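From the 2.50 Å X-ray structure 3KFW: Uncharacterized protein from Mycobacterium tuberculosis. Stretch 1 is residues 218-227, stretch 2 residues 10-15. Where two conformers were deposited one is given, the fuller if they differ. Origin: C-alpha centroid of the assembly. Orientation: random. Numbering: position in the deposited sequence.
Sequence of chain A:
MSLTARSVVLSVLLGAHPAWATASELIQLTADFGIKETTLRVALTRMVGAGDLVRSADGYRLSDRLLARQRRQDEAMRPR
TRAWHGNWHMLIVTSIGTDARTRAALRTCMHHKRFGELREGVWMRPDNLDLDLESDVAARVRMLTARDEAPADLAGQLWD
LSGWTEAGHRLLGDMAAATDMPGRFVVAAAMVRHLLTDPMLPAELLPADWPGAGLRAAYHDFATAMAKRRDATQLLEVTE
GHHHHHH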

ATOM      1  N   ALA A 218     -38.206  -2.068  14.392  1.00 31.44           N
ATOM      2  CA  ALA A 218     -38.095  -2.463  15.778  1.00 31.41           C
ATOM      3  C   ALA A 218     -37.602  -1.290  16.602  1.00 32.46           C
ATOM      4  O   ALA A 218     -38.056  -1.091  17.735  1.00 33.38           O
ATOM      5  CB  ALA A 218     -37.150  -3.617  15.911  1.00 31.60           C
ATOM      6  N   TYR A 219     -36.674  -0.508  16.047  1.00 32.39           N
ATOM      7  CA  TYR A 219     -36.222   0.691  16.744  1.00 32.25           C
ATOM      8  C   TYR A 219     -37.343   1.701  16.812  1.00 31.37           C
ATOM      9  O   TYR A 219     -37.572   2.272  17.881  1.00 31.01           O
ATOM     10  CB  TYR A 219     -34.964   1.331  16.127  1.00 32.67           C
ATOM     11  CG  TYR A 219     -34.662   2.665  16.769  1.00 34.48           C
ATOM     12  CD1 TYR A 219     -35.012   3.863  16.145  1.00 38.43           C
ATOM     13  CD2 TYR A 219     -34.074   2.736  18.041  1.00 36.88           C
ATOM     14  CE1 TYR A 219     -34.774   5.106  16.765  1.00 38.26           C
ATOM     15  CE2 TYR A 219     -33.828   3.960  18.661  1.00 37.65           C
ATOM     16  CZ  TYR A 219     -34.183   5.132  18.022  1.00 39.48           C
ATOM     17  OH  TYR A 219     -33.928   6.334  18.642  1.00 42.13           O
ATOM     18  N   HIS A 220     -38.045   1.921  15.693  1.00 30.86           N
ATOM     19  CA  HIS A 220     -39.117   2.916  15.701  0.50 30.72           C
ATOM     20  C   HIS A 220     -40.300   2.476  16.561  1.00 30.37           C
ATOM     21  O   HIS A 220     -40.979   3.326  17.134  1.00 30.42           O
ATOM     22  CB  HIS A 220     -39.503   3.354  14.286  0.50 30.77           C
ATOM     23  CG  HIS A 220     -38.411   4.097  13.582  0.50 31.84           C
ATOM     24  ND1 HIS A 220     -37.710   3.568  12.514  0.50 31.43           N
ATOM     25  CD2 HIS A 220     -37.861   5.310  13.830  0.50 31.07           C
ATOM     26  CE1 HIS A 220     -36.795   4.435  12.120  0.50 31.53           C
ATOM     27  NE2 HIS A 220     -36.862   5.498  12.905  0.50 31.76           N
ATOM     28  N   ASP A 221     -40.500   1.156  16.712  1.00 30.45           N
ATOM     29  CA  ASP A 221     -41.512   0.627  17.673  1.00 30.84           C
ATOM     30  C   ASP A 221     -41.153   0.905  19.132  1.00 30.15           C
ATOM     31  O   ASP A 221     -42.010   1.272  19.954  1.00 30.34           O
ATOM     32  CB  ASP A 221     -41.777  -0.872  17.479  1.00 31.00           C
ATOM     33  CG  ASP A 221     -42.639  -1.145  16.264  1.00 33.46           C
ATOM     34  OD1 ASP A 221     -43.229  -0.180  15.745  1.00 37.80           O
ATOM     35  OD2 ASP A 221     -42.725  -2.305  15.795  1.00 37.05           O
ATOM     36  N   PHE A 222     -39.876   0.717  19.449  1.00 29.38           N
ATOM     37  CA  PHE A 222     -39.409   1.045  20.765  1.00 28.96           C
ATOM     38  C   PHE A 222     -39.484   2.565  21.031  1.00 28.78           C
ATOM     39  O   PHE A 222     -39.967   2.944  22.056  1.00 28.54           O
ATOM     40  CB  PHE A 222     -38.037   0.462  21.028  1.00 27.80           C
ATOM     41  CG  PHE A 222     -37.327   1.075  22.218  1.00 28.40           C
ATOM     42  CD1 PHE A 222     -37.502   0.544  23.503  1.00 24.22           C
ATOM     43  CD2 PHE A 222     -36.457   2.188  22.037  1.00 30.74           C
ATOM     44  CE1 PHE A 222     -36.826   1.080  24.580  1.00 27.91           C
ATOM     45  CE2 PHE A 222     -35.773   2.780  23.119  1.00 29.34           C
ATOM     46  CZ  PHE A 222     -35.957   2.218  24.402  1.00 31.40           C
ATOM     47  N   ALA A 223     -39.035   3.413  20.107  1.00 29.72           N
ATOM     48  CA  ALA A 223     -39.201   4.880  20.243  1.00 30.90           C
ATOM     49  C   ALA A 223     -40.678   5.305  20.444  1.00 31.33           C
ATOM     50  O   ALA A 223     -40.963   6.194  21.246  1.00 31.81           O
ATOM     51  CB  ALA A 223     -38.588   5.638  19.054  1.00 30.20           C
ATOM     52  N   THR A 224     -41.596   4.640  19.745  1.00 31.84           N
ATOM     53  CA  THR A 224     -43.025   4.882  19.884  1.00 32.30           C
ATOM     54  C   THR A 224     -43.548   4.489  21.270  1.00 33.07           C
ATOM     55  O   THR A 224     -44.266   5.286  21.896  1.00 34.11           O
ATOM     56  CB  THR A 224     -43.843   4.171  18.759  1.00 32.12           C
ATOM     57  OG1 THR A 224     -43.296   4.535  17.500  1.00 32.33           O
ATOM     58  CG2 THR A 224     -45.296   4.594  18.775  1.00 30.18           C
ATOM     59  N   ALA A 225     -43.208   3.289  21.747  1.00 33.46           N
ATOM     60  CA  ALA A 225     -43.602   2.856  23.108  1.00 34.04           C
ATOM     61  C   ALA A 225     -43.072   3.801  24.179  1.00 34.64           C
ATOM     62  O   ALA A 225     -43.756   4.066  25.179  1.00 35.09           O
ATOM     63  CB  ALA A 225     -43.144   1.418  23.399  1.00 33.97           C
HETATM   64  N   MSE A 226     -41.860   4.305  23.946  1.00 35.22           N
HETATM   65  CA  MSE A 226     -41.193   5.284  24.810  1.00 36.68           C
HETATM   66  C   MSE A 226     -41.985   6.602  24.891  1.00 36.09           C
HETATM   67  O   MSE A 226     -42.282   7.089  25.988  1.00 36.70           O
HETATM   68  CB  MSE A 226     -39.757   5.527  24.294  1.00 37.63           C
HETATM   69  CG  MSE A 226     -38.608   5.415  25.316  1.00 40.92           C
HETATM   70 SE   MSE A 226     -38.680   3.891  26.589  1.00 47.16          SE
HETATM   71  CE  MSE A 226     -39.196   4.929  28.136  1.00 48.22           C
ATOM     72  N   ALA A 227     -42.343   7.154  23.731  1.00 35.93           N
ATOM     73  CA  ALA A 227     -43.103   8.397  23.644  1.00 35.94           C
ATOM     74  C   ALA A 227     -44.508   8.250  24.187  1.00 36.04           C
ATOM     75  O   ALA A 227     -45.044   9.191  24.774  1.00 35.38           O
ATOM     76  CB  ALA A 227     -43.132   8.918  22.225  1.00 35.17           C
TER
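Stretch 2, residues 10-15: LSVLLG

Stretch 2 brings the last part of a helix, from Leu 10 onward, against one side of the long helix that runs through all of stretch 1, and then leaves helical geometry at Leu 14, where phi/psi of -42/116° is no longer helical. Gly 15 follows with a positive phi of 78°, a value that glycine adopts more easily than other residues. The chain of stretch 2 runs across the helix rather than along it. The backbones come nearest at the later end of stretch 1: the CA atoms of Met 226 and Val 12 are 6.2 Å apart, and those of Ala 227 and Leu 14 6.7 Å.

Leu 14 loses the most surface to its partner. Its CA-to-CB bond points toward the helix, and its branched end reaches back along it, so that CD2 lies 3.6 Å from Tyr 219 OH and 4.5 Å from Ala 223 CB. A leucine suits this position because its side chain is long enough to carry one methyl, CD2, to the helix, and Ala 223 meets that methyl with a single methyl of its own. Ala 227, another short residue one turn further on, places its CB 4.3 Å from Leu 14 O.

Met 226, present as selenomethionine, is the main contribution from stretch 1. Its CA-to-CB bond also points toward stretch 2: CG packs 3.4 Å from Ser 11 O, and the terminal CE lies 3.8 Å from Val 12 CG2. The long, unbranched chain thus touches backbone near its base and an apolar methyl at its tip, even though the CA-to-CB bond of Val 12 points away.

The CA-to-CB bond of Ser 11 also points toward stretch 1. Its OG sits 4.4 Å from Phe 222 CE2, at the edge of the ring and near its plane; the small serine side chain fits beside the bulky aromatic. No hydrogen bond joins the two stretches, so the contact rests on packing.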

ATOM      1  N   LEU A  10     -32.261  10.543  28.318  1.00 38.46           N
ATOM      2  CA  LEU A  10     -32.332  10.795  26.871  1.00 38.89           C
ATOM      3  C   LEU A  10     -33.462  10.013  26.187  1.00 37.99           C
ATOM      4  O   LEU A  10     -34.274  10.609  25.505  1.00 37.38           O
ATOM      5  CB  LEU A  10     -31.001  10.580  26.143  1.00 38.73           C
ATOM      6  CG  LEU A  10     -29.909  11.625  26.444  1.00 41.57           C
ATOM      7  CD1 LEU A  10     -28.660  11.461  25.499  1.00 41.59           C
ATOM      8  CD2 LEU A  10     -30.439  13.060  26.422  1.00 39.73           C
ATOM      9  N   SER A  11     -33.510   8.700  26.374  1.00 37.98           N
ATOM     10  CA  SER A  11     -34.564   7.878  25.775  1.00 38.28           C
ATOM     11  C   SER A  11     -35.946   8.260  26.249  1.00 37.81           C
ATOM     12  O   SER A  11     -36.869   8.284  25.478  1.00 38.20           O
ATOM     13  CB  SER A  11     -34.316   6.418  26.045  1.00 38.17           C
ATOM     14  OG  SER A  11     -33.405   5.935  25.067  1.00 42.01           O
ATOM     15  N   VAL A  12     -36.087   8.604  27.515  1.00 38.04           N
ATOM     16  CA  VAL A  12     -37.397   8.961  28.029  1.00 38.81           C
ATOM     17  C   VAL A  12     -37.884  10.293  27.422  1.00 39.95           C
ATOM     18  O   VAL A  12     -39.088  10.505  27.230  1.00 41.09           O
ATOM     19  CB  VAL A  12     -37.367   8.957  29.586  1.00 39.37           C
ATOM     20  CG1 VAL A  12     -38.623   9.564  30.159  1.00 39.37           C
ATOM     21  CG2 VAL A  12     -37.174   7.484  30.116  1.00 36.43           C
ATOM     22  N   LEU A  13     -36.946  11.173  27.076  1.00 39.96           N
ATOM     23  CA  LEU A  13     -37.292  12.429  26.442  1.00 41.33           C
ATOM     24  C   LEU A  13     -37.347  12.418  24.911  1.00 41.42           C
ATOM     25  O   LEU A  13     -37.765  13.377  24.295  1.00 43.44           O
ATOM     26  CB  LEU A  13     -36.441  13.618  27.012  1.00 40.69           C
ATOM     27  CG  LEU A  13     -36.586  13.781  28.538  1.00 40.83           C
ATOM     28  CD1 LEU A  13     -35.568  14.740  29.086  1.00 37.99           C
ATOM     29  CD2 LEU A  13     -38.014  14.244  28.859  1.00 38.36           C
ATOM     30  N   LEU A  14     -36.950  11.336  24.296  1.00 42.90           N
ATOM     31  CA  LEU A  14     -37.045  11.201  22.841  1.00 43.81           C
ATOM     32  C   LEU A  14     -38.377  11.737  22.273  1.00 43.34           C
ATOM     33  O   LEU A  14     -39.485  11.255  22.620  1.00 41.85           O
ATOM     34  CB  LEU A  14     -36.818   9.735  22.479  1.00 44.29           C
ATOM     35  CG  LEU A  14     -35.784   9.359  21.417  1.00 47.84           C
ATOM     36  CD1 LEU A  14     -34.436  10.083  21.571  1.00 50.55           C
ATOM     37  CD2 LEU A  14     -35.574   7.822  21.503  1.00 50.30           C
ATOM     38  N   GLY A  15     -38.240  12.793  21.453  1.00 43.51           N
ATOM     39  CA  GLY A  15     -39.350  13.411  20.748  1.00 42.62           C
ATOM     40  C   GLY A  15     -40.213  14.317  21.608  1.00 43.37           C
ATOM     41  O   GLY A  15     -41.240  14.806  21.129  1.00 43.35           O
TER